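Putative methyltransferase (Emericella variicolor, PDB 7DMB) probably transfers methyl groups from S-adenosylmethionine as a trans-acting methyltransferase of calbistrin biosynthesis, and binds the by-product S-adenosyl-L-homocysteine. Local coordinates at residues I237-F242 / Y257-I262; L203-G208 / V233-S238; T212-F217 / K246-A251. All blocks are in the same frame, centred on the assembly; numbering follows the deposited sequence.

Contact 1: I237-F242 / Y257-I262; sequences ISPLFF and YRALDI. With SAH (S-adenosyl-L-homocysteine), chain C.
The ring of Phe-242 is clamped between its own loop and the strand opposite. Pro-239 CA lies over the centre of one face, while Tyr-257 CB makes a CH-pi contact with the other, 4.3 Å from the ring centroid. The CZ end of the ring runs up to Arg-258 C, 3.4 Å away, and meets Ala-259 N near the ring plane, so this aromatic wedge is the tightly packed part. Pro-239 CG only grazes Ala-259 CB at 4.0 Å, on the exposed, looser side.

At the other end the two segments hold the adenine of S-adenosyl-L-homocysteine. Ile-237 CB and CG2 lie against the base at SAH C4. Ile-237 carries CG1 anti to its nitrogen (chi1 -162°), which runs the branch alongside Asp-261, with CD1 3.6 Å from Asp-261 CG. At the far edge Asp-261 OD2 accepts from SAH N6 at 3.0 Å, also from Ser-263, and Ile-262 N donates to SAH N1 at 3.1 Å, fairly straight (162°).

The contact lies at the C-terminal end of the sheet's outermost strand on this side, 255-259: the loop between strand 229-236 and helix 242-248 packs against it and the residues just after, while Leu-260 turns to Leu-203 and Ile-205.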
loop_
_atom_site.group_PDB
_atom_site.type_symbol
_atom_site.label_atom_id
_atom_site.label_comp_id
_atom_site.label_asym_id
_atom_site.label_seq_id
_atom_site.Cartn_x
_atom_site.Cartn_y
_atom_site.Cartn_z
ATOM N N ILE A 237 5.132 -8.169 -10.792
ATOM C CA ILE A 237 6.293 -9.033 -10.944
ATOM C C ILE A 237 5.878 -10.495 -11.034
ATOM O O ILE A 237 6.624 -11.323 -11.574
ATOM C CB ILE A 237 7.278 -8.824 -9.783
ATOM C CG1 ILE A 237 8.661 -9.373 -10.156
ATOM C CG2 ILE A 237 6.730 -9.456 -8.504
ATOM C CD1 ILE A 237 9.753 -9.101 -9.114
ATOM N N SER A 238 4.700 -10.829 -10.510
ATOM C CA SER A 238 4.221 -12.201 -10.432
ATOM C C SER A 238 3.049 -12.396 -11.381
ATOM O O SER A 238 2.006 -11.757 -11.195
ATOM C CB SER A 238 3.800 -12.537 -9.005
ATOM O OG SER A 238 3.266 -13.842 -8.958
ATOM N N PRO A 239 3.169 -13.256 -12.398
ATOM C CA PRO A 239 2.017 -13.536 -13.271
ATOM C C PRO A 239 0.914 -14.331 -12.593
ATOM O O PRO A 239 -0.143 -14.514 -13.201
ATOM C CB PRO A 239 2.639 -14.335 -14.433
ATOM C CG PRO A 239 4.143 -14.119 -14.307
ATOM C CD PRO A 239 4.383 -13.969 -12.840
ATOM N N LEU A 240 1.120 -14.810 -11.363
ATOM C CA LEU A 240 0.089 -15.600 -10.701
ATOM C C LEU A 240 -1.166 -14.785 -10.415
ATOM O O LEU A 240 -2.228 -15.366 -10.185
ATOM C CB LEU A 240 0.645 -16.204 -9.409
ATOM C CG LEU A 240 1.731 -17.255 -9.666
ATOM C CD1 LEU A 240 2.359 -17.738 -8.357
ATOM C CD2 LEU A 240 1.180 -18.425 -10.496
ATOM N N PHE A 241 -1.065 -13.455 -10.447
ATOM C CA PHE A 241 -2.195 -12.570 -10.209
ATOM C C PHE A 241 -3.131 -12.453 -11.409
ATOM O O PHE A 241 -4.265 -11.994 -11.246
ATOM C CB PHE A 241 -1.679 -11.168 -9.842
ATOM C CG PHE A 241 -1.125 -11.063 -8.438
ATOM C CD1 PHE A 241 -1.958 -11.230 -7.332
ATOM C CD2 PHE A 241 0.216 -10.796 -8.224
ATOM C CE1 PHE A 241 -1.468 -11.142 -6.027
ATOM C CE2 PHE A 241 0.727 -10.691 -6.915
ATOM C CZ PHE A 241 -0.122 -10.866 -5.814
ATOM N N PHE A 242 -2.695 -12.862 -12.603
ATOM C CA PHE A 242 -3.338 -12.369 -13.819
ATOM C C PHE A 242 -4.720 -12.991 -14.043
ATOM O O PHE A 242 -5.634 -12.311 -14.528
ATOM C CB PHE A 242 -2.426 -12.612 -15.023
ATOM C CG PHE A 242 -1.177 -11.771 -15.023
ATOM C CD1 PHE A 242 -1.014 -10.730 -14.106
ATOM C CD2 PHE A 242 -0.166 -12.012 -15.943
ATOM C CE1 PHE A 242 0.143 -9.957 -14.095
ATOM C CE2 PHE A 242 0.989 -11.231 -15.944
ATOM C CZ PHE A 242 1.137 -10.204 -15.019
ATOM N N TYR A 257 -2.170 -7.752 -19.694
ATOM C CA TYR A 257 -1.712 -8.364 -18.446
ATOM C C TYR A 257 -0.331 -8.966 -18.710
ATOM O O TYR A 257 -0.215 -10.017 -19.347
ATOM C CB TYR A 257 -2.720 -9.407 -17.964
ATOM C CG TYR A 257 -4.119 -8.846 -17.722
ATOM C CD1 TYR A 257 -4.564 -8.605 -16.438
ATOM C CD2 TYR A 257 -4.989 -8.555 -18.780
ATOM C CE1 TYR A 257 -5.823 -8.098 -16.196
ATOM C CE2 TYR A 257 -6.253 -8.038 -18.550
ATOM C CZ TYR A 257 -6.666 -7.817 -17.247
ATOM O OH TYR A 257 -7.919 -7.311 -16.962
ATOM N N ARG A 258 0.716 -8.293 -18.237
ATOM C CA ARG A 258 2.086 -8.600 -18.615
ATOM C C ARG A 258 2.979 -8.515 -17.382
ATOM O O ARG A 258 2.815 -7.612 -16.555
ATOM C CB ARG A 258 2.584 -7.631 -19.704
ATOM C CG ARG A 258 1.709 -7.551 -20.991
ATOM C CD ARG A 258 2.265 -6.515 -22.018
ATOM N NE ARG A 258 3.664 -6.772 -22.345
ATOM C CZ ARG A 258 4.508 -5.885 -22.859
ATOM N NH1 ARG A 258 4.115 -4.647 -23.116
ATOM N NH2 ARG A 258 5.764 -6.238 -23.103
ATOM N N ALA A 259 3.923 -9.447 -17.252
ATOM C CA ALA A 259 4.810 -9.421 -16.091
ATOM C C ALA A 259 5.837 -8.300 -16.224
ATOM O O ALA A 259 6.239 -7.926 -17.331
ATOM C CB ALA A 259 5.526 -10.762 -15.919
ATOM N N LEU A 260 6.262 -7.758 -15.078
ATOM C CA LEU A 260 7.257 -6.691 -15.062
ATOM C C LEU A 260 7.870 -6.572 -13.675
ATOM O O LEU A 260 7.150 -6.462 -12.669
ATOM C CB LEU A 260 6.657 -5.349 -15.471
ATOM C CG LEU A 260 7.613 -4.178 -15.244
ATOM C CD1 LEU A 260 8.823 -4.319 -16.171
ATOM C CD2 LEU A 260 6.931 -2.851 -15.483
ATOM N N ASP A 261 9.202 -6.594 -13.642
ATOM C CA ASP A 261 10.006 -6.358 -12.450
ATOM C C ASP A 261 10.552 -4.940 -12.553
ATOM O O ASP A 261 11.487 -4.691 -13.325
ATOM C CB ASP A 261 11.138 -7.380 -12.370
ATOM C CG ASP A 261 12.021 -7.209 -11.133
ATOM O OD1 ASP A 261 12.843 -8.120 -10.903
ATOM O OD2 ASP A 261 11.926 -6.175 -10.418
ATOM N N ILE A 262 9.981 -4.011 -11.777
ATOM C CA ILE A 262 10.376 -2.605 -11.893
ATOM C C ILE A 262 11.739 -2.321 -11.276
ATOM O O ILE A 262 12.303 -1.240 -11.515
ATOM C CB ILE A 262 9.280 -1.696 -11.299
ATOM C CG1 ILE A 262 9.427 -0.234 -11.764
ATOM C CG2 ILE A 262 9.255 -1.790 -9.771
ATOM C CD1 ILE A 262 9.396 -0.015 -13.271
HETATM N N SAH C . -1.052 -3.114 -5.657
HETATM C CA SAH C . -1.266 -4.216 -4.679
HETATM C CB SAH C . -0.974 -3.770 -3.242
HETATM C CG SAH C . 0.502 -3.796 -2.903
HETATM S SD SAH C . 1.209 -5.468 -2.776
HETATM C C SAH C . -2.710 -4.712 -4.785
HETATM O O SAH C . -2.878 -5.948 -4.735
HETATM O OXT SAH C . -3.605 -3.847 -4.941
HETATM C "C5'" SAH C . 2.734 -5.270 -3.733
HETATM C "C4'" SAH C . 2.617 -5.867 -5.120
HETATM O "O4'" SAH C . 3.794 -5.509 -5.884
HETATM C "C3'" SAH C . 2.538 -7.396 -5.132
HETATM O "O3'" SAH C . 1.482 -7.806 -5.992
HETATM C "C2'" SAH C . 3.926 -7.814 -5.629
HETATM O "O2'" SAH C . 3.959 -9.028 -6.349
HETATM C "C1'" SAH C . 4.305 -6.648 -6.531
HETATM N N9 SAH C . 5.748 -6.479 -6.665
HETATM C C8 SAH C . 6.678 -6.740 -5.691
HETATM N N7 SAH C . 7.908 -6.496 -6.062
HETATM C C5 SAH C . 7.789 -6.057 -7.371
HETATM C C6 SAH C . 8.746 -5.643 -8.318
HETATM N N6 SAH C . 10.054 -5.616 -8.079
HETATM N N1 SAH C . 8.293 -5.262 -9.538
HETATM C C2 SAH C . 6.974 -5.296 -9.770
HETATM N N3 SAH C . 5.987 -5.661 -8.957
HETATM C C4 SAH C . 6.460 -6.039 -7.756
#

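Contact 2: L203-G208 / V233-S238; sequences LEIGAG and VFTDIS. With SAH (S-adenosyl-L-homocysteine), chain C.
Strands 203-205 and 233-236 run parallel, their axes 4.8 Å apart at an angle of 15°, and Glu-204 N donates to Val-233 O while Thr-235 N donates to Glu-204 O. Past the bridged residues Ala-207 N, already in the turn, donates to Thr-235 O at 2.8 Å. On one face of the sheet Leu-203 CD1 packs on Val-233 CG1. On the other, Phe-234 turns its ring under the glycine-rich turn: Ala-207 CB sits over the ring face, 3.5 Å from the centroid, and Gly-208 O lies in plane at the edge.

Thr-235 holds OG1 between its backbone nitrogen and carbonyl carbon (chi1 71°), where the hydroxyl donates to Glu-204 O at 2.6 Å, tilted from the carbonyl plane. Glu-204 O is thus gripped twice by one residue. A water donates to the same OG1 and accepts from Gly-206 N.

Asp-236, near the C-terminal end of the strand, faces SAH. Its OD2 accepts from SAH O3' at 2.6 Å and its OD1 from SAH O2' at 2.7 Å, as does the acidic residue at the end of the second strand in many Rossmann-like methyltransferases. Ser-238 N donates to the anti lone pair of OD1, forming an Asx turn, and Gly-208 N adds a weak bond to OD2. Gly-206 O accepts from SAH N at 2.9 Å. Both glycines have positive phi, and SAH lies where a side chain would project. Backbone N-H groups thus steady a carboxylate already committed to two ribose hydroxyls, which would probably favour its ionised form.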
loop_
_atom_site.group_PDB
_atom_site.type_symbol
_atom_site.label_atom_id
_atom_site.label_comp_id
_atom_site.label_asym_id
_atom_site.label_seq_id
_atom_site.Cartn_x
_atom_site.Cartn_y
_atom_site.Cartn_z
ATOM N N LEU A 203 0.173 2.394 -17.442
ATOM C CA LEU A 203 0.780 1.155 -16.982
ATOM C C LEU A 203 0.737 1.159 -15.463
ATOM O O LEU A 203 1.116 2.155 -14.839
ATOM C CB LEU A 203 2.220 1.015 -17.479
ATOM C CG LEU A 203 2.921 -0.323 -17.207
ATOM C CD1 LEU A 203 3.711 -0.781 -18.435
ATOM C CD2 LEU A 203 3.823 -0.213 -16.002
ATOM N N GLU A 204 0.276 0.069 -14.857
ATOM C CA GLU A 204 0.330 -0.045 -13.396
ATOM C C GLU A 204 1.383 -1.077 -12.984
ATOM O O GLU A 204 1.343 -2.233 -13.437
ATOM C CB GLU A 204 -1.035 -0.397 -12.802
ATOM C CG GLU A 204 -0.975 -0.645 -11.299
ATOM C CD GLU A 204 -2.339 -0.842 -10.717
ATOM O OE1 GLU A 204 -3.313 -0.822 -11.507
ATOM O OE2 GLU A 204 -2.444 -1.019 -9.480
ATOM N N ILE A 205 2.339 -0.638 -12.151
ATOM C CA ILE A 205 3.349 -1.504 -11.545
ATOM C C ILE A 205 2.712 -2.277 -10.396
ATOM O O ILE A 205 1.908 -1.723 -9.638
ATOM C CB ILE A 205 4.547 -0.678 -11.017
ATOM C CG1 ILE A 205 5.095 0.280 -12.077
ATOM C CG2 ILE A 205 5.657 -1.598 -10.467
ATOM C CD1 ILE A 205 5.788 -0.425 -13.179
ATOM N N GLY A 206 3.102 -3.542 -10.241
ATOM C CA GLY A 206 2.711 -4.373 -9.109
ATOM C C GLY A 206 1.249 -4.278 -8.719
ATOM O O GLY A 206 0.923 -4.111 -7.546
ATOM N N ALA A 207 0.367 -4.333 -9.713
ATOM C CA ALA A 207 -1.057 -4.126 -9.488
ATOM C C ALA A 207 -1.663 -5.201 -8.587
ATOM O O ALA A 207 -2.690 -4.953 -7.942
ATOM C CB ALA A 207 -1.773 -4.100 -10.829
ATOM N N GLY A 208 -1.062 -6.380 -8.564
ATOM C CA GLY A 208 -1.398 -7.412 -7.600
ATOM C C GLY A 208 -2.834 -7.866 -7.693
ATOM O O GLY A 208 -3.295 -8.331 -8.737
ATOM N N VAL A 233 -2.110 -1.151 -19.256
ATOM C CA VAL A 233 -1.183 -2.265 -19.064
ATOM C C VAL A 233 -1.141 -2.581 -17.568
ATOM O O VAL A 233 -0.577 -1.833 -16.770
ATOM C CB VAL A 233 0.205 -1.963 -19.631
ATOM C CG1 VAL A 233 1.084 -3.182 -19.497
ATOM C CG2 VAL A 233 0.103 -1.514 -21.116
ATOM N N PHE A 234 -1.787 -3.682 -17.194
ATOM C CA PHE A 234 -1.779 -4.226 -15.838
ATOM C C PHE A 234 -0.533 -5.088 -15.676
ATOM O O PHE A 234 -0.382 -6.092 -16.381
ATOM C CB PHE A 234 -3.059 -5.043 -15.634
ATOM C CG PHE A 234 -3.254 -5.629 -14.240
ATOM C CD1 PHE A 234 -4.249 -5.141 -13.412
ATOM C CD2 PHE A 234 -2.502 -6.712 -13.798
ATOM C CE1 PHE A 234 -4.464 -5.689 -12.144
ATOM C CE2 PHE A 234 -2.710 -7.266 -12.542
ATOM C CZ PHE A 234 -3.687 -6.751 -11.710
ATOM N N THR A 235 0.382 -4.692 -14.791
ATOM C CA THR A 235 1.589 -5.485 -14.584
ATOM C C THR A 235 1.791 -5.799 -13.112
ATOM O O THR A 235 1.278 -5.119 -12.214
ATOM C CB THR A 235 2.875 -4.817 -15.142
ATOM O OG1 THR A 235 3.251 -3.679 -14.349
ATOM C CG2 THR A 235 2.673 -4.399 -16.596
ATOM N N ASP A 236 2.548 -6.870 -12.898
ATOM C CA ASP A 236 3.031 -7.279 -11.592
ATOM C C ASP A 236 4.340 -8.002 -11.846
ATOM O O ASP A 236 4.647 -8.380 -12.982
ATOM C CB ASP A 236 2.018 -8.177 -10.847
ATOM C CG ASP A 236 2.296 -8.268 -9.338
ATOM O OD1 ASP A 236 3.077 -9.156 -8.926
ATOM O OD2 ASP A 236 1.746 -7.443 -8.573
ATOM N N ILE A 237 5.132 -8.169 -10.792
ATOM C CA ILE A 237 6.293 -9.033 -10.944
ATOM C C ILE A 237 5.878 -10.495 -11.034
ATOM O O ILE A 237 6.624 -11.323 -11.574
ATOM C CB ILE A 237 7.278 -8.824 -9.783
ATOM C CG1 ILE A 237 8.661 -9.373 -10.156
ATOM C CG2 ILE A 237 6.730 -9.456 -8.504
ATOM C CD1 ILE A 237 9.753 -9.101 -9.114
ATOM N N SER A 238 4.700 -10.829 -10.510
ATOM C CA SER A 238 4.221 -12.201 -10.432
ATOM C C SER A 238 3.049 -12.396 -11.381
ATOM O O SER A 238 2.006 -11.757 -11.195
ATOM C CB SER A 238 3.800 -12.537 -9.005
ATOM O OG SER A 238 3.266 -13.842 -8.958
HETATM N N SAH C . -1.052 -3.114 -5.657
HETATM C CA SAH C . -1.266 -4.216 -4.679
HETATM C CB SAH C . -0.974 -3.770 -3.242
HETATM C CG SAH C . 0.502 -3.796 -2.903
HETATM S SD SAH C . 1.209 -5.468 -2.776
HETATM C C SAH C . -2.710 -4.712 -4.785
HETATM O O SAH C . -2.878 -5.948 -4.735
HETATM O OXT SAH C . -3.605 -3.847 -4.941
HETATM C "C5'" SAH C . 2.734 -5.270 -3.733
HETATM C "C4'" SAH C . 2.617 -5.867 -5.120
HETATM O "O4'" SAH C . 3.794 -5.509 -5.884
HETATM C "C3'" SAH C . 2.538 -7.396 -5.132
HETATM O "O3'" SAH C . 1.482 -7.806 -5.992
HETATM C "C2'" SAH C . 3.926 -7.814 -5.629
HETATM O "O2'" SAH C . 3.959 -9.028 -6.349
HETATM C "C1'" SAH C . 4.305 -6.648 -6.531
HETATM N N9 SAH C . 5.748 -6.479 -6.665
HETATM C C8 SAH C . 6.678 -6.740 -5.691
HETATM N N7 SAH C . 7.908 -6.496 -6.062
HETATM C C5 SAH C . 7.789 -6.057 -7.371
HETATM C C6 SAH C . 8.746 -5.643 -8.318
HETATM N N6 SAH C . 10.054 -5.616 -8.079
HETATM N N1 SAH C . 8.293 -5.262 -9.538
HETATM C C2 SAH C . 6.974 -5.296 -9.770
HETATM N N3 SAH C . 5.987 -5.661 -8.957
HETATM C C4 SAH C . 6.460 -6.039 -7.756
HETATM O O HOH W 1 5.013 -4.688 -12.155
#

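Contact 3: T212-F217 / K246-A251; sequences TTARVF and KRRFEA
Two helices that cover one side of the Rossmann-like methyltransferase sheet meet here: helix 211-220, which follows the glycine-rich turn, and the end of helix 242-248. Phe-249, the first residue to leave helical geometry, supplies most of the contact. With CG anti to its carbonyl carbon (chi1 -53°), its ring is directed at the first helix and slots in beside Thr-213, Ala-214 and Phe-217.

Thr-213 approaches with its methyl: CG2 stands over one ring face, 4.1 Å from the centroid and offset toward the rim, while Thr-213 CB comes to 3.5 Å from Phe-249 CZ. Arg-248 CG covers the opposite face, so the ring is held between the aliphatic part of its own neighbour and the threonine. Ala-214 CB lies in plane at the ring edge, 3.9 Å from Phe-249 CE1. Phe-217 meets the same ring obliquely, the planes at 49° and the centroids 5.4 Å apart, and is itself stacked on Tyr-252.

The polar ends point to other partners. Thr-213 OG1 bonds to Glu-204 OE1, tying the helix to strand 200-205. The extended Arg-248 chain carries its guanidinium past Ala-214 to a salt bridge with Asp-178 and a hydrogen bond to Thr-209 O in the turn that binds SAH. Along that path Arg-248 NH2 passes 3.7 Å from Ala-214 CB.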
loop_
_atom_site.group_PDB
_atom_site.type_symbol
_atom_site.label_atom_id
_atom_site.label_comp_id
_atom_site.label_asym_id
_atom_site.label_seq_id
_atom_site.Cartn_x
_atom_site.Cartn_y
_atom_site.Cartn_z
ATOM N N THR A 212 -6.003 -0.963 -6.298
ATOM C CA THR A 212 -5.922 0.365 -6.889
ATOM C C THR A 212 -6.390 0.368 -8.346
ATOM O O THR A 212 -7.015 1.337 -8.793
ATOM C CB THR A 212 -4.494 0.894 -6.756
ATOM O OG1 THR A 212 -4.159 0.972 -5.366
ATOM C CG2 THR A 212 -4.379 2.274 -7.383
ATOM N N THR A 213 -6.119 -0.709 -9.088
ATOM C CA THR A 213 -6.639 -0.826 -10.449
ATOM C C THR A 213 -8.137 -0.550 -10.505
ATOM O O THR A 213 -8.625 0.118 -11.428
ATOM C CB THR A 213 -6.356 -2.225 -10.992
ATOM O OG1 THR A 213 -5.102 -2.690 -10.480
ATOM C CG2 THR A 213 -6.324 -2.225 -12.536
ATOM N N ALA A 214 -8.882 -1.070 -9.522
ATOM C CA ALA A 214 -10.337 -0.936 -9.502
ATOM C C ALA A 214 -10.775 0.513 -9.361
ATOM O O ALA A 214 -11.707 0.947 -10.051
ATOM C CB ALA A 214 -10.925 -1.768 -8.365
ATOM N N ARG A 215 -10.146 1.266 -8.446
ATOM C CA ARG A 215 -10.479 2.683 -8.332
ATOM C C ARG A 215 -10.127 3.444 -9.612
ATOM O O ARG A 215 -10.881 4.322 -10.045
ATOM C CB ARG A 215 -9.771 3.328 -7.143
ATOM C CG ARG A 215 -9.534 2.520 -5.856
ATOM C CD ARG A 215 -10.681 1.655 -5.390
ATOM N NE ARG A 215 -11.975 2.293 -5.543
ATOM C CZ ARG A 215 -13.115 1.619 -5.639
ATOM N NH1 ARG A 215 -13.086 0.278 -5.586
ATOM N NH2 ARG A 215 -14.261 2.285 -5.800
ATOM N N VAL A 216 -8.982 3.122 -10.222
ATOM C CA VAL A 216 -8.480 3.884 -11.364
ATOM C C VAL A 216 -9.406 3.709 -12.563
ATOM O O VAL A 216 -9.686 4.670 -13.287
ATOM C CB VAL A 216 -7.024 3.465 -11.673
ATOM C CG1 VAL A 216 -6.576 3.923 -13.083
ATOM C CG2 VAL A 216 -6.056 4.020 -10.595
ATOM N N PHE A 217 -9.926 2.492 -12.773
ATOM C CA PHE A 217 -10.828 2.254 -13.896
ATOM C C PHE A 217 -12.105 3.079 -13.765
ATOM O O PHE A 217 -12.638 3.575 -14.766
ATOM C CB PHE A 217 -11.156 0.764 -14.000
ATOM C CG PHE A 217 -10.188 -0.014 -14.852
ATOM C CD1 PHE A 217 -9.890 0.402 -16.144
ATOM C CD2 PHE A 217 -9.579 -1.164 -14.363
ATOM C CE1 PHE A 217 -9.009 -0.315 -16.933
ATOM C CE2 PHE A 217 -8.682 -1.881 -15.141
ATOM C CZ PHE A 217 -8.399 -1.461 -16.430
ATOM N N LYS A 246 -8.027 -10.732 -14.489
ATOM C CA LYS A 246 -8.801 -10.768 -15.726
ATOM C C LYS A 246 -10.285 -10.993 -15.445
ATOM O O LYS A 246 -11.134 -10.482 -16.186
ATOM C CB LYS A 246 -8.258 -11.848 -16.664
ATOM C CG LYS A 246 -6.998 -11.451 -17.445
ATOM C CD LYS A 246 -6.349 -12.678 -18.072
ATOM C CE LYS A 246 -5.345 -12.288 -19.134
ATOM N NZ LYS A 246 -4.344 -13.353 -19.369
ATOM N N ARG A 247 -10.612 -11.752 -14.386
ATOM C CA ARG A 247 -11.996 -11.857 -13.929
ATOM C C ARG A 247 -12.478 -10.531 -13.352
ATOM O O ARG A 247 -13.522 -10.003 -13.762
ATOM C CB ARG A 247 -12.143 -12.960 -12.866
ATOM C CG ARG A 247 -12.075 -14.399 -13.348
ATOM C CD ARG A 247 -11.882 -15.356 -12.138
ATOM N NE ARG A 247 -10.606 -16.103 -12.136
ATOM C CZ ARG A 247 -9.884 -16.353 -11.042
ATOM N NH1 ARG A 247 -10.292 -15.911 -9.852
ATOM N NH2 ARG A 247 -8.746 -17.046 -11.119
ATOM N N ARG A 248 -11.731 -9.988 -12.376
ATOM C CA ARG A 248 -12.141 -8.757 -11.701
ATOM C C ARG A 248 -12.379 -7.614 -12.687
ATOM O O ARG A 248 -13.303 -6.812 -12.502
ATOM C CB ARG A 248 -11.093 -8.350 -10.665
ATOM C CG ARG A 248 -11.359 -6.996 -10.028
ATOM C CD ARG A 248 -10.469 -6.778 -8.832
ATOM N NE ARG A 248 -11.007 -5.783 -7.911
ATOM C CZ ARG A 248 -10.450 -5.489 -6.743
ATOM N NH1 ARG A 248 -9.338 -6.101 -6.375
ATOM N NH2 ARG A 248 -11.004 -4.585 -5.951
ATOM N N PHE A 249 -11.573 -7.529 -13.750
ATOM C CA PHE A 249 -11.668 -6.435 -14.715
ATOM C C PHE A 249 -12.127 -6.912 -16.083
ATOM O O PHE A 249 -11.767 -6.329 -17.110
ATOM C CB PHE A 249 -10.341 -5.698 -14.802
ATOM C CG PHE A 249 -9.842 -5.262 -13.455
ATOM C CD1 PHE A 249 -10.600 -4.394 -12.683
ATOM C CD2 PHE A 249 -8.663 -5.778 -12.928
ATOM C CE1 PHE A 249 -10.177 -4.000 -11.432
ATOM C CE2 PHE A 249 -8.228 -5.390 -11.670
ATOM C CZ PHE A 249 -8.985 -4.496 -10.921
ATOM N N GLU A 250 -12.963 -7.952 -16.098
ATOM C CA GLU A 250 -13.542 -8.433 -17.343
ATOM C C GLU A 250 -14.410 -7.364 -18.009
ATOM O O GLU A 250 -14.497 -7.316 -19.238
ATOM C CB GLU A 250 -14.342 -9.702 -17.051
ATOM C CG GLU A 250 -14.988 -10.344 -18.244
ATOM C CD GLU A 250 -16.346 -9.758 -18.516
ATOM O OE1 GLU A 250 -16.999 -9.332 -17.535
ATOM O OE2 GLU A 250 -16.733 -9.695 -19.706
ATOM N N ALA A 251 -15.033 -6.480 -17.223
ATOM C CA ALA A 251 -15.921 -5.471 -17.797
ATOM C C ALA A 251 -15.194 -4.412 -18.625
ATOM O O ALA A 251 -15.849 -3.739 -19.425
ATOM C CB ALA A 251 -16.722 -4.777 -16.695
#

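How the contacts relate
All three contacts belong to one Rossmann-like methyltransferase core. Contacts 1 and 2 are neighbours, with centres 5 Å apart; they share Ile-237 and Ser-238 and continue one sheet, in which strand 229-236 lies between 200-205 and 255-259. Contact 3 lies about 12 Å from the centre of contact 2 and 15 Å from that of contact 1, where helices 211-220 and 242-248 pack beside that sheet. Along the chain the order is 203-208, 212-217, 233-238 running into 237-242, 246-251 and 257-262. Phe-234 touches Phe-249, and Tyr-257 packs on Phe-249 and Lys-246, linking helix layer and sheet. Contacts 1 and 2 together hold the adenosine of SAH, which contact 3 reaches through Thr-212.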